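Local coordinates for homocitrate synthase (Sulfolobus acidocaldarius, PDB 6KTQ), which catalyses the aldol-type condensation of 2-oxoglutarate with acetyl-CoA to homocitrate, the first step of lysine biosynthesis by the alpha-aminoadipate pathway, at residues Y128-T133 with T172-Q177; T167-T172 with A197-V202; L203-T208 with L232-A237; E223-A228 with A247-T252. All blocks are in the same frame, centred on the assembly; numbering follows the deposited sequence.

Contact 1 (Y128-T133 with T172-Q177); sequences YGISDT and TRADYQ. With COA (coenzyme A), chain E.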
# COMPACT_ATOMS: atom_id res chain seq x y z
N TYR A 128 10.51 -26.84 -7.48
CA TYR A 128 10.36 -27.94 -6.54
C TYR A 128 9.06 -27.75 -5.80
O TYR A 128 8.67 -26.62 -5.50
CB TYR A 128 11.54 -28.00 -5.55
CG TYR A 128 11.88 -29.38 -5.01
CD1 TYR A 128 12.78 -30.21 -5.68
CD2 TYR A 128 11.35 -29.83 -3.81
CE1 TYR A 128 13.10 -31.48 -5.17
CE2 TYR A 128 11.66 -31.09 -3.29
CZ TYR A 128 12.53 -31.90 -3.97
OH TYR A 128 12.82 -33.14 -3.45
N GLY A 129 8.44 -28.86 -5.45
CA GLY A 129 7.14 -28.86 -4.81
C GLY A 129 7.36 -28.78 -3.32
O GLY A 129 7.98 -29.65 -2.76
N ILE A 130 6.82 -27.74 -2.68
CA ILE A 130 7.11 -27.52 -1.27
C ILE A 130 5.92 -27.61 -0.32
O ILE A 130 6.05 -27.33 0.89
CB ILE A 130 7.97 -26.26 -1.06
CG1 ILE A 130 7.41 -25.04 -1.77
CG2 ILE A 130 9.36 -26.50 -1.60
CD1 ILE A 130 6.07 -24.60 -1.23
N SER A 131 4.78 -28.07 -0.84
CA SER A 131 3.67 -28.41 0.01
C SER A 131 3.91 -29.78 0.56
O SER A 131 4.69 -30.55 -0.01
CB SER A 131 2.36 -28.46 -0.79
OG SER A 131 2.44 -29.46 -1.80
N ASP A 132 3.18 -30.13 1.61
CA ASP A 132 3.31 -31.44 2.22
C ASP A 132 2.88 -32.58 1.29
O ASP A 132 3.54 -33.63 1.29
CB ASP A 132 2.53 -31.53 3.53
CG ASP A 132 3.09 -30.60 4.63
OD1 ASP A 132 4.16 -29.98 4.50
OD2 ASP A 132 2.40 -30.49 5.65
N THR A 133 1.79 -32.43 0.51
CA THR A 133 1.44 -33.48 -0.44
C THR A 133 2.56 -33.64 -1.48
O THR A 133 2.91 -34.75 -1.83
CB THR A 133 0.07 -33.30 -1.19
OG1 THR A 133 0.13 -32.18 -2.09
CG2 THR A 133 -1.07 -33.13 -0.20
N THR A 172 0.86 -22.24 -2.70
CA THR A 172 -0.38 -21.72 -2.17
C THR A 172 -1.12 -22.72 -1.30
O THR A 172 -2.09 -22.36 -0.68
CB THR A 172 -1.28 -21.17 -3.29
OG1 THR A 172 -1.63 -22.24 -4.18
CG2 THR A 172 -0.53 -20.09 -4.07
N ARG A 173 -0.66 -23.98 -1.21
CA ARG A 173 -1.18 -24.92 -0.24
C ARG A 173 -0.10 -25.42 0.74
O ARG A 173 -0.33 -26.34 1.50
CB ARG A 173 -1.86 -26.10 -0.94
CG ARG A 173 -3.05 -25.70 -1.81
CD ARG A 173 -3.77 -26.91 -2.38
NE ARG A 173 -2.88 -27.69 -3.24
CZ ARG A 173 -3.17 -28.85 -3.81
NH1 ARG A 173 -2.25 -29.47 -4.55
NH2 ARG A 173 -4.36 -29.40 -3.66
N ALA A 174 1.05 -24.81 0.70
CA ALA A 174 2.16 -25.17 1.55
C ALA A 174 2.03 -24.53 2.92
O ALA A 174 1.38 -23.51 3.08
CB ALA A 174 3.47 -24.73 0.93
N ASP A 175 2.69 -25.15 3.89
CA ASP A 175 2.86 -24.54 5.22
C ASP A 175 3.59 -23.21 5.05
O ASP A 175 4.68 -23.16 4.50
CB ASP A 175 3.67 -25.50 6.11
CG ASP A 175 3.88 -24.93 7.52
OD1 ASP A 175 4.66 -23.97 7.69
OD2 ASP A 175 3.19 -25.40 8.41
N TYR A 176 2.97 -22.11 5.48
CA TYR A 176 3.54 -20.80 5.25
C TYR A 176 4.90 -20.56 5.95
O TYR A 176 5.80 -19.94 5.40
CB TYR A 176 2.55 -19.71 5.62
CG TYR A 176 2.98 -18.34 5.16
CD1 TYR A 176 3.20 -18.09 3.82
CD2 TYR A 176 3.15 -17.29 6.06
CE1 TYR A 176 3.62 -16.84 3.40
CE2 TYR A 176 3.56 -16.03 5.64
CZ TYR A 176 3.79 -15.81 4.32
OH TYR A 176 4.19 -14.56 3.88
N GLN A 177 5.03 -21.07 7.17
CA GLN A 177 6.31 -21.04 7.85
C GLN A 177 7.39 -21.73 7.04
O GLN A 177 8.51 -21.25 6.93
CB GLN A 177 6.22 -21.72 9.21
CG GLN A 177 7.06 -21.02 10.25
CD GLN A 177 6.59 -19.60 10.45
OE1 GLN A 177 7.40 -18.67 10.56
NE2 GLN A 177 5.27 -19.42 10.46
N1A COA E . 13.25 -31.94 -8.92
C2A COA E . 13.80 -33.18 -8.94
N3A COA E . 13.11 -34.30 -9.29
C4A COA E . 11.80 -34.24 -9.60
C5A COA E . 11.13 -32.94 -9.60
C6A COA E . 11.94 -31.76 -9.22
N6A COA E . 11.37 -30.54 -9.20
N7A COA E . 9.86 -33.15 -9.97
C8A COA E . 9.70 -34.49 -10.17
N9A COA E . 10.86 -35.13 -9.94
C1B COA E . 11.15 -36.55 -10.16
C2B COA E . 10.24 -37.52 -9.46
O2B COA E . 10.57 -37.73 -8.10
C3B COA E . 10.51 -38.75 -10.31
O3B COA E . 11.78 -39.31 -10.11
P3B COA E . 11.94 -40.91 -10.15
O7A COA E . 13.16 -41.07 -9.32
O8A COA E . 12.10 -41.19 -11.63
O9A COA E . 10.70 -41.47 -9.55
C4B COA E . 10.49 -38.20 -11.71
O4B COA E . 10.97 -36.84 -11.56
C5B COA E . 9.04 -38.49 -12.07
O5B COA E . 8.70 -38.32 -13.38
P1A COA E . 8.80 -39.28 -14.66
O1A COA E . 8.11 -38.28 -15.49
O2A COA E . 8.24 -40.67 -14.50
O3A COA E . 10.40 -39.31 -14.85
P2A COA E . 11.22 -39.49 -16.19
O4A COA E . 10.68 -40.67 -16.95
O5A COA E . 12.67 -39.38 -15.83
O6A COA E . 10.93 -38.16 -17.03
CBP COA E . 10.91 -35.79 -17.51
CCP COA E . 11.28 -36.88 -16.49
CDP COA E . 11.23 -34.39 -16.96
CEP COA E . 11.72 -36.02 -18.79
CAP COA E . 9.42 -35.97 -17.82
OAP COA E . 8.61 -36.04 -16.64
C9P COA E . 8.91 -34.86 -18.67
O9P COA E . 9.29 -34.79 -19.82
N8P COA E . 8.09 -34.00 -18.07
C7P COA E . 7.49 -32.85 -18.73
C6P COA E . 7.92 -31.55 -18.04
C5P COA E . 7.33 -31.49 -16.65
O5P COA E . 6.92 -32.52 -16.10
N4P COA E . 7.29 -30.28 -16.06
C3P COA E . 6.82 -30.15 -14.68
C2P COA E . 6.55 -28.73 -14.24
S1P COA E . 6.22 -28.83 -12.45
O HOH W 1 4.55 -27.35 3.22
O HOH W 2 0.99 -28.36 2.82
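Ile130 meets Ala174 with the far end of its side chain: CD1 stands 3.4 Å from Ala174 CB, tighter than two methyl groups usually come. The pair belongs to the TIM barrel of the DRE-TIM family, where the loops following strands 123-129 and 163-169 pass into helices. Ile130 holds CG1 between its backbone N and carbonyl carbon (chi1 50°), and the second torsion (64°) brings CD1 up against the alanine methyl. Ser131 touches the same methyl through its backbone, its CA lying 3.8 Å from Ala174 CB, while its OG bonds with Asp170 and caps the N of His134 at the start of helix 132-138. No direct hydrogen bond joins the segments, so water does that work. One molecule donates to Ile130 O and Asp132 OD1 and accepts from Asp175 N. Arg173 gives its NE to a salt bridge with Asp170. Tyr128 serves the coenzyme A pocket instead, with CD1 3.7 Å from adenine N1A and the ring stacked on His139. With an alanine here, the His139 ring would probably lose its stacking partner and the adenine a neighbour beside N1A. A second water accepts from Asp132 N and donates to Arg173 O at 2.8 Å.

Contact 2 (T167-T172 with A197-V202); sequences TAEDAT and ADTVGV. With AKG (2-oxoglutaric acid), chain D; COA (coenzyme A), chain E.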
# COMPACT_ATOMS: atom_id res chain seq x y z
N THR A 167 11.20 -21.75 -8.30
CA THR A 167 9.75 -21.82 -8.30
C THR A 167 9.30 -22.69 -7.16
O THR A 167 9.67 -23.87 -7.09
CB THR A 167 9.21 -22.38 -9.62
OG1 THR A 167 9.45 -21.43 -10.65
CG2 THR A 167 7.72 -22.62 -9.53
N ALA A 168 8.50 -22.12 -6.27
CA ALA A 168 7.91 -22.84 -5.19
C ALA A 168 6.58 -23.39 -5.67
O ALA A 168 5.56 -22.69 -5.68
CB ALA A 168 7.73 -21.94 -3.98
N GLU A 169 6.60 -24.65 -6.09
CA GLU A 169 5.44 -25.29 -6.64
C GLU A 169 4.49 -25.68 -5.52
O GLU A 169 4.93 -26.13 -4.44
CB GLU A 169 5.89 -26.50 -7.49
CG GLU A 169 4.79 -27.28 -8.13
CD GLU A 169 5.30 -28.36 -9.08
OE1 GLU A 169 4.57 -28.69 -10.04
OE2 GLU A 169 6.42 -28.90 -8.85
N ASP A 170 3.20 -25.48 -5.77
CA ASP A 170 2.12 -25.66 -4.78
C ASP A 170 2.35 -24.83 -3.51
O ASP A 170 1.94 -25.22 -2.41
CB ASP A 170 1.96 -27.13 -4.43
CG ASP A 170 0.58 -27.48 -3.97
OD1 ASP A 170 -0.39 -26.73 -4.20
OD2 ASP A 170 0.43 -28.53 -3.34
N ALA A 171 3.00 -23.70 -3.69
CA ALA A 171 3.23 -22.75 -2.60
C ALA A 171 1.95 -22.32 -1.93
O ALA A 171 1.93 -22.08 -0.72
CB ALA A 171 3.95 -21.53 -3.12
N THR A 172 0.86 -22.24 -2.70
CA THR A 172 -0.38 -21.72 -2.17
C THR A 172 -1.12 -22.72 -1.30
O THR A 172 -2.09 -22.36 -0.68
CB THR A 172 -1.28 -21.17 -3.29
OG1 THR A 172 -1.63 -22.24 -4.18
CG2 THR A 172 -0.53 -20.09 -4.07
N ALA A 197 3.79 -20.24 -6.94
CA ALA A 197 2.93 -20.95 -7.88
C ALA A 197 1.65 -21.38 -7.24
O ALA A 197 1.63 -22.16 -6.28
CB ALA A 197 3.64 -22.16 -8.50
N ASP A 198 0.56 -20.85 -7.77
CA ASP A 198 -0.75 -21.31 -7.40
C ASP A 198 -1.05 -22.43 -8.40
O ASP A 198 -1.84 -22.27 -9.35
CB ASP A 198 -1.75 -20.19 -7.49
CG ASP A 198 -3.08 -20.57 -6.94
OD1 ASP A 198 -3.20 -21.58 -6.18
OD2 ASP A 198 -4.04 -19.85 -7.29
N THR A 199 -0.39 -23.54 -8.14
CA THR A 199 -0.41 -24.73 -8.99
C THR A 199 -1.80 -25.25 -9.31
O THR A 199 -2.05 -25.67 -10.45
CB THR A 199 0.44 -25.81 -8.31
OG1 THR A 199 1.74 -25.28 -8.10
CG2 THR A 199 0.53 -27.09 -9.15
N VAL A 200 -2.72 -25.20 -8.34
CA VAL A 200 -4.07 -25.73 -8.55
C VAL A 200 -5.15 -24.65 -8.52
O VAL A 200 -6.33 -24.95 -8.42
CB VAL A 200 -4.41 -26.89 -7.59
CG1 VAL A 200 -3.46 -28.06 -7.83
CG2 VAL A 200 -4.38 -26.46 -6.12
N GLY A 201 -4.73 -23.39 -8.56
CA GLY A 201 -5.64 -22.26 -8.79
C GLY A 201 -6.57 -21.96 -7.62
O GLY A 201 -7.71 -21.55 -7.84
N VAL A 202 -6.07 -22.12 -6.40
CA VAL A 202 -6.91 -22.02 -5.19
C VAL A 202 -6.69 -20.72 -4.40
O VAL A 202 -7.28 -20.54 -3.34
CB VAL A 202 -6.70 -23.22 -4.25
CG1 VAL A 202 -7.26 -24.49 -4.88
CG2 VAL A 202 -5.23 -23.38 -3.85
C1 AKG D . 3.32 -24.87 -11.43
O1 AKG D . 2.12 -24.58 -11.54
O2 AKG D . 3.75 -25.36 -10.36
C2 AKG D . 4.22 -24.63 -12.58
O5 AKG D . 3.85 -24.89 -13.73
C3 AKG D . 5.60 -24.02 -12.34
C4 AKG D . 5.41 -22.50 -12.39
C5 AKG D . 6.67 -21.64 -12.36
O3 AKG D . 6.55 -20.49 -11.85
O4 AKG D . 7.77 -22.10 -12.81
N1A COA E . 13.25 -31.94 -8.92
C2A COA E . 13.80 -33.18 -8.94
N3A COA E . 13.11 -34.30 -9.29
C4A COA E . 11.80 -34.24 -9.60
C5A COA E . 11.13 -32.94 -9.60
C6A COA E . 11.94 -31.76 -9.22
N6A COA E . 11.37 -30.54 -9.20
N7A COA E . 9.86 -33.15 -9.97
C8A COA E . 9.70 -34.49 -10.17
N9A COA E . 10.86 -35.13 -9.94
C1B COA E . 11.15 -36.55 -10.16
C2B COA E . 10.24 -37.52 -9.46
O2B COA E . 10.57 -37.73 -8.10
C3B COA E . 10.51 -38.75 -10.31
O3B COA E . 11.78 -39.31 -10.11
P3B COA E . 11.94 -40.91 -10.15
O7A COA E . 13.16 -41.07 -9.32
O8A COA E . 12.10 -41.19 -11.63
O9A COA E . 10.70 -41.47 -9.55
C4B COA E . 10.49 -38.20 -11.71
O4B COA E . 10.97 -36.84 -11.56
C5B COA E . 9.04 -38.49 -12.07
O5B COA E . 8.70 -38.32 -13.38
P1A COA E . 8.80 -39.28 -14.66
O1A COA E . 8.11 -38.28 -15.49
O2A COA E . 8.24 -40.67 -14.50
O3A COA E . 10.40 -39.31 -14.85
P2A COA E . 11.22 -39.49 -16.19
O4A COA E . 10.68 -40.67 -16.95
O5A COA E . 12.67 -39.38 -15.83
O6A COA E . 10.93 -38.16 -17.03
CBP COA E . 10.91 -35.79 -17.51
CCP COA E . 11.28 -36.88 -16.49
CDP COA E . 11.23 -34.39 -16.96
CEP COA E . 11.72 -36.02 -18.79
CAP COA E . 9.42 -35.97 -17.82
OAP COA E . 8.61 -36.04 -16.64
C9P COA E . 8.91 -34.86 -18.67
O9P COA E . 9.29 -34.79 -19.82
N8P COA E . 8.09 -34.00 -18.07
C7P COA E . 7.49 -32.85 -18.73
C6P COA E . 7.92 -31.55 -18.04
C5P COA E . 7.33 -31.49 -16.65
O5P COA E . 6.92 -32.52 -16.10
N4P COA E . 7.29 -30.28 -16.06
C3P COA E . 6.82 -30.15 -14.68
C2P COA E . 6.55 -28.73 -14.24
S1P COA E . 6.22 -28.83 -12.45
O HOH W 3 -1.44 -24.62 -5.69
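Thr172, in the turn just beyond strand 163-169, bonds with Asp198 at the end of the neighbouring parallel strand 193-198 of the TIM barrel; helix 176-189 connects the strands as a beta-alpha-beta unit. Among the side-chain hydrogen bonds, Thr172 OG1 donates to Asp198 OD1 at 2.6 Å, coming from the anti side and 33° out of the carboxylate plane. Asp198 holds CG anti to the backbone N (chi1 -172°), which brings OD1 back to Thr172. The same oxygen takes Val202 N on its syn side at 2.9 Å, while OD2 receives Leu203 N. A leucine in place of Asp198 would probably leave the Thr172 hydroxyl and the Val202 and Leu203 N-H groups without their acceptor, and the loop less firmly held. Backbone pairing is sparse: Ala197 N reaches Ala168 O at 3.3 Å. Apolar contact comes from Thr172 CG2, which lies 3.6 Å from Asp198 CB. Bonds to the substrate form a further group. Thr199 OG1 accepts from Asp170 N at 2.8 Å and donates to O2 of 2-oxoglutarate, so the loop amide positions the hydroxyl that holds one carboxylate. Thr167 OG1 donates to O4 of the other carboxylate at 2.8 Å. Finally, a water donates to both Asp170 OD1 and Thr172 OG1 and accepts from Val200 N at 3.0 Å.

Contact 3 (L203-T208 with L232-A237); sequences LYPSRT and LGMAVA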
# COMPACT_ATOMS: atom_id res chain seq x y z
N LEU A 203 -5.89 -19.82 -4.93
CA LEU A 203 -5.72 -18.52 -4.27
C LEU A 203 -7.03 -17.73 -4.33
O LEU A 203 -7.73 -17.75 -5.35
CB LEU A 203 -4.65 -17.73 -5.00
CG LEU A 203 -3.35 -17.28 -4.36
CD1 LEU A 203 -2.99 -17.83 -2.98
CD2 LEU A 203 -2.22 -17.32 -5.37
N TYR A 204 -7.35 -17.03 -3.24
CA TYR A 204 -8.44 -16.05 -3.23
C TYR A 204 -7.80 -14.67 -3.35
O TYR A 204 -6.90 -14.34 -2.58
CB TYR A 204 -9.28 -16.16 -1.95
CG TYR A 204 -10.52 -15.32 -2.05
CD1 TYR A 204 -11.64 -15.79 -2.73
CD2 TYR A 204 -10.56 -14.03 -1.52
CE1 TYR A 204 -12.77 -14.98 -2.89
CE2 TYR A 204 -11.68 -13.23 -1.66
CZ TYR A 204 -12.80 -13.72 -2.34
OH TYR A 204 -13.95 -12.95 -2.48
N PRO A 205 -8.26 -13.85 -4.30
CA PRO A 205 -7.57 -12.59 -4.63
C PRO A 205 -7.17 -11.68 -3.45
O PRO A 205 -6.03 -11.22 -3.42
CB PRO A 205 -8.58 -11.88 -5.53
CG PRO A 205 -9.18 -13.02 -6.30
CD PRO A 205 -9.36 -14.10 -5.25
N SER A 206 -8.07 -11.41 -2.52
CA SER A 206 -7.69 -10.51 -1.40
C SER A 206 -6.57 -11.15 -0.60
O SER A 206 -5.65 -10.46 -0.16
CB SER A 206 -8.89 -10.15 -0.50
OG SER A 206 -9.36 -11.29 0.18
N ARG A 207 -6.59 -12.47 -0.49
CA ARG A 207 -5.53 -13.17 0.19
C ARG A 207 -4.23 -13.17 -0.58
O ARG A 207 -3.17 -13.06 0.01
CB ARG A 207 -5.96 -14.56 0.62
CG ARG A 207 -7.17 -14.47 1.50
CD ARG A 207 -7.48 -15.77 2.19
NE ARG A 207 -8.47 -15.56 3.24
CZ ARG A 207 -9.20 -16.52 3.80
NH1 ARG A 207 -9.06 -17.79 3.43
NH2 ARG A 207 -10.10 -16.21 4.73
N THR A 208 -4.30 -13.25 -1.91
CA THR A 208 -3.11 -13.10 -2.74
C THR A 208 -2.38 -11.77 -2.46
O THR A 208 -1.16 -11.73 -2.35
CB THR A 208 -3.48 -13.21 -4.23
OG1 THR A 208 -4.17 -14.45 -4.45
CG2 THR A 208 -2.27 -13.13 -5.09
N LEU A 232 -10.35 -22.34 -10.65
CA LEU A 232 -11.56 -21.75 -10.12
C LEU A 232 -11.92 -20.43 -10.77
O LEU A 232 -12.69 -19.64 -10.22
CB LEU A 232 -11.43 -21.60 -8.60
CG LEU A 232 -11.46 -22.94 -7.86
CD1 LEU A 232 -11.03 -22.76 -6.42
CD2 LEU A 232 -12.83 -23.62 -7.94
N GLY A 233 -11.35 -20.17 -11.95
CA GLY A 233 -11.72 -19.02 -12.74
C GLY A 233 -11.19 -17.70 -12.23
O GLY A 233 -11.72 -16.66 -12.60
N MET A 234 -10.14 -17.71 -11.41
CA MET A 234 -9.69 -16.50 -10.78
C MET A 234 -8.25 -16.15 -11.05
O MET A 234 -7.72 -15.29 -10.37
CB MET A 234 -10.02 -16.53 -9.30
CG MET A 234 -11.53 -16.42 -9.13
SD MET A 234 -12.05 -15.87 -7.53
CE MET A 234 -11.75 -17.30 -6.50
N ALA A 235 -7.65 -16.75 -12.07
CA ALA A 235 -6.25 -16.46 -12.41
C ALA A 235 -5.99 -14.97 -12.63
O ALA A 235 -5.02 -14.43 -12.09
CB ALA A 235 -5.81 -17.27 -13.64
N VAL A 236 -6.82 -14.30 -13.44
CA VAL A 236 -6.60 -12.88 -13.74
C VAL A 236 -6.67 -12.03 -12.46
O VAL A 236 -5.84 -11.17 -12.21
CB VAL A 236 -7.60 -12.33 -14.77
CG1 VAL A 236 -7.42 -10.82 -14.95
CG2 VAL A 236 -7.40 -13.05 -16.11
N ALA A 237 -7.69 -12.28 -11.67
CA ALA A 237 -7.88 -11.50 -10.46
C ALA A 237 -6.72 -11.74 -9.50
O ALA A 237 -6.31 -10.84 -8.79
CB ALA A 237 -9.19 -11.89 -9.82
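Tyr204 O, beside the residue's contact with Met234, is approached by three donors of the first helical turn: Thr208 N at 2.9 Å, Arg207 N in a weak bond, and Thr208 OG1 in another weak one at 3.3 Å. They fix the start of helix 205-218, for which Tyr204 is the N-cap residue. Met234 holds the equivalent place before helix 235-244, so the contact brings together the N-terminal ends of two helices that succeed each other round the TIM barrel. Across it, Pro205 is the central piece. Its CG rests 3.7 Å from Ala237 CB, and its CD meets Met234 SD at 3.9 Å, the two side chains crossing at about a right angle. The methionine is bent at its last torsion (chi3 -73°), which carries CE past the proline to within 4.1 Å of Tyr204 CD1. That tyrosine ring is covered on one face by its own neighbour, with Pro205 CD lying 3.6 Å above the plane and offset toward the rim. Asn238 of helix 235-244 also touches Leu203 and Pro205. No hydrogen bond crosses between the two segments. Their fit therefore rests on the shapes of a proline ring, a thioether and a methyl, while Tyr204 O takes its donors from its own turn and Ala235 N bonds with Asn230 OD1.

Contact 4 (E223-A228 with A247-T252); sequences EFDIHA and ATIIHT. With AKG (2-oxoglutaric acid), chain D.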
# COMPACT_ATOMS: atom_id res chain seq x y z
N GLU A 223 12.91 -10.53 -5.83
CA GLU A 223 11.68 -10.15 -6.54
C GLU A 223 10.82 -11.38 -6.80
O GLU A 223 11.34 -12.49 -6.95
CB GLU A 223 11.99 -9.43 -7.83
CG GLU A 223 12.38 -7.97 -7.64
CD GLU A 223 12.53 -7.23 -8.96
OE1 GLU A 223 11.88 -7.60 -9.96
OE2 GLU A 223 13.30 -6.25 -9.01
N PHE A 224 9.51 -11.18 -6.82
CA PHE A 224 8.59 -12.29 -6.79
C PHE A 224 7.76 -12.34 -8.08
O PHE A 224 7.35 -11.30 -8.62
CB PHE A 224 7.70 -12.19 -5.56
CG PHE A 224 8.41 -12.52 -4.28
CD1 PHE A 224 8.44 -13.83 -3.82
CD2 PHE A 224 9.07 -11.53 -3.55
CE1 PHE A 224 9.12 -14.16 -2.66
CE2 PHE A 224 9.75 -11.85 -2.39
CZ PHE A 224 9.77 -13.16 -1.93
N ASP A 225 7.53 -13.57 -8.55
CA ASP A 225 6.61 -13.85 -9.66
C ASP A 225 5.32 -14.48 -9.12
O ASP A 225 5.33 -15.18 -8.10
CB ASP A 225 7.17 -14.90 -10.66
CG ASP A 225 8.53 -14.59 -11.24
OD1 ASP A 225 9.29 -13.72 -10.75
OD2 ASP A 225 8.87 -15.28 -12.24
N ILE A 226 4.23 -14.28 -9.86
CA ILE A 226 2.99 -14.98 -9.63
C ILE A 226 2.70 -15.88 -10.84
O ILE A 226 2.72 -15.45 -12.01
CB ILE A 226 1.84 -14.02 -9.36
CG1 ILE A 226 0.52 -14.77 -9.21
CG2 ILE A 226 1.66 -12.99 -10.49
CD1 ILE A 226 0.47 -15.78 -8.09
N HIS A 227 2.45 -17.14 -10.55
CA HIS A 227 2.12 -18.14 -11.56
C HIS A 227 0.79 -18.72 -11.13
O HIS A 227 0.71 -19.46 -10.16
CB HIS A 227 3.22 -19.22 -11.61
CG HIS A 227 2.96 -20.29 -12.62
ND1 HIS A 227 3.45 -20.23 -13.90
CD2 HIS A 227 2.20 -21.41 -12.55
CE1 HIS A 227 3.03 -21.29 -14.57
NE2 HIS A 227 2.28 -22.02 -13.78
N ALA A 228 -0.26 -18.33 -11.83
CA ALA A 228 -1.60 -18.58 -11.37
C ALA A 228 -2.44 -19.37 -12.36
O ALA A 228 -2.73 -18.88 -13.44
CB ALA A 228 -2.28 -17.24 -11.09
N ALA A 247 4.32 -8.13 -6.49
CA ALA A 247 4.90 -9.06 -7.47
C ALA A 247 5.38 -8.24 -8.65
O ALA A 247 4.65 -7.38 -9.13
CB ALA A 247 3.87 -10.09 -7.92
N THR A 248 6.59 -8.48 -9.12
CA THR A 248 7.07 -7.73 -10.27
C THR A 248 7.03 -8.48 -11.60
O THR A 248 7.32 -7.89 -12.63
CB THR A 248 8.50 -7.21 -10.09
OG1 THR A 248 9.40 -8.33 -10.01
CG2 THR A 248 8.59 -6.35 -8.84
N ILE A 249 6.68 -9.75 -11.58
CA ILE A 249 6.51 -10.53 -12.82
C ILE A 249 5.24 -11.35 -12.72
O ILE A 249 5.03 -12.03 -11.74
CB ILE A 249 7.72 -11.46 -13.06
CG1 ILE A 249 8.98 -10.63 -13.40
CG2 ILE A 249 7.43 -12.49 -14.14
CD1 ILE A 249 8.95 -10.02 -14.77
N ILE A 250 4.40 -11.24 -13.75
CA ILE A 250 3.20 -12.01 -13.90
C ILE A 250 3.42 -13.02 -15.03
O ILE A 250 3.79 -12.66 -16.15
CB ILE A 250 2.00 -11.09 -14.28
CG1 ILE A 250 1.61 -10.18 -13.09
CG2 ILE A 250 0.81 -11.92 -14.67
CD1 ILE A 250 0.62 -9.09 -13.40
N HIS A 251 3.18 -14.28 -14.73
CA HIS A 251 3.29 -15.32 -15.74
C HIS A 251 1.99 -15.38 -16.53
O HIS A 251 0.88 -15.36 -15.96
CB HIS A 251 3.54 -16.68 -15.08
CG HIS A 251 4.90 -16.82 -14.46
ND1 HIS A 251 5.53 -18.03 -14.34
CD2 HIS A 251 5.74 -15.90 -13.93
CE1 HIS A 251 6.70 -17.86 -13.74
NE2 HIS A 251 6.86 -16.58 -13.49
N THR A 252 2.13 -15.49 -17.84
CA THR A 252 0.96 -15.63 -18.70
C THR A 252 1.18 -16.67 -19.79
O THR A 252 2.32 -17.09 -20.05
CB THR A 252 0.60 -14.30 -19.39
OG1 THR A 252 1.66 -13.90 -20.24
CG2 THR A 252 0.29 -13.22 -18.42
C1 AKG D . 3.32 -24.87 -11.43
O1 AKG D . 2.12 -24.58 -11.54
O2 AKG D . 3.75 -25.36 -10.36
C2 AKG D . 4.22 -24.63 -12.58
O5 AKG D . 3.85 -24.89 -13.73
C3 AKG D . 5.60 -24.02 -12.34
C4 AKG D . 5.41 -22.50 -12.39
C5 AKG D . 6.67 -21.64 -12.36
O3 AKG D . 6.55 -20.49 -11.85
O4 AKG D . 7.77 -22.10 -12.81
O HOH W 4 0.30 -16.15 -13.50
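His227 and His251 meet rim to rim, their ring planes 89° apart. C4 of 2-oxoglutarate lies over the centre of one face of the His227 ring, 3.2 Å above its plane, and His251 ND1 is at that ring's edge. At the edge of His251, in the plane of its ring, is Asp225 OD2. These groups stand on two adjacent parallel strands of the TIM barrel, 223-228 and 249-252, joined through helix 235-244 in a beta-alpha-beta crossover. His251 NE2 donates to Asp225 OD2 at 2.7 Å in a nearly straight bond (172°) that uses the anti lone pair, while Asp225 OD1 makes a salt bridge with Arg193. His227 ND1 in turn donates to His251 ND1 at 3.1 Å; His251 ND1 lies close to the plane of the His227 ring, whereas His227 ND1 is tilted 31° from the plane of the His251 ring. This chain of hydrogen bonds from Asp225 through His251 probably fixes the turn of His227, which binds the zinc ion together with Glu42 and His229. With CG anti to the backbone N, His227 carries its ring out beside the substrate.

Below the rings runs the parallel ladder, with Ile226 N bonded to Ile249 O and His251 N to Ile226 O. Phe224 O receives Thr248 N at 3.0 Å and, weakly, Ile249 N. On the face packed by helix 235-244, Ile226 CG2 lies 3.8 Å from Ile250 CG1, the side chains running alongside. At the far end of the strands, Thr248 OG1 donates to Glu223 OE1 at 2.6 Å.

Read from the N terminus, the four contacts form two crossed pairs, and none nests inside another. Contact 1 opens at 128-133 and contact 2 at 167-172; contact 1 closes at 172-177, sharing Thr172 with its partner, before contact 2 closes at 197-202. Contact 1 ties the loop after strand 123-129 to the loop before helix 176-189, contact 2 strand 163-169 to 193-198, and both reach coenzyme A. Contacts 3 and 4 then repeat the alternation: 203-208 and 223-228 open, 232-237 and 247-252 close. Contact 3 joins helix starts outside the sheet, contact 4 strands within it. Asp198 N bonding to His227 O links contacts 2 and 4, whose shared ligand is 2-oxoglutarate, illustrating how successive barrel units build one site.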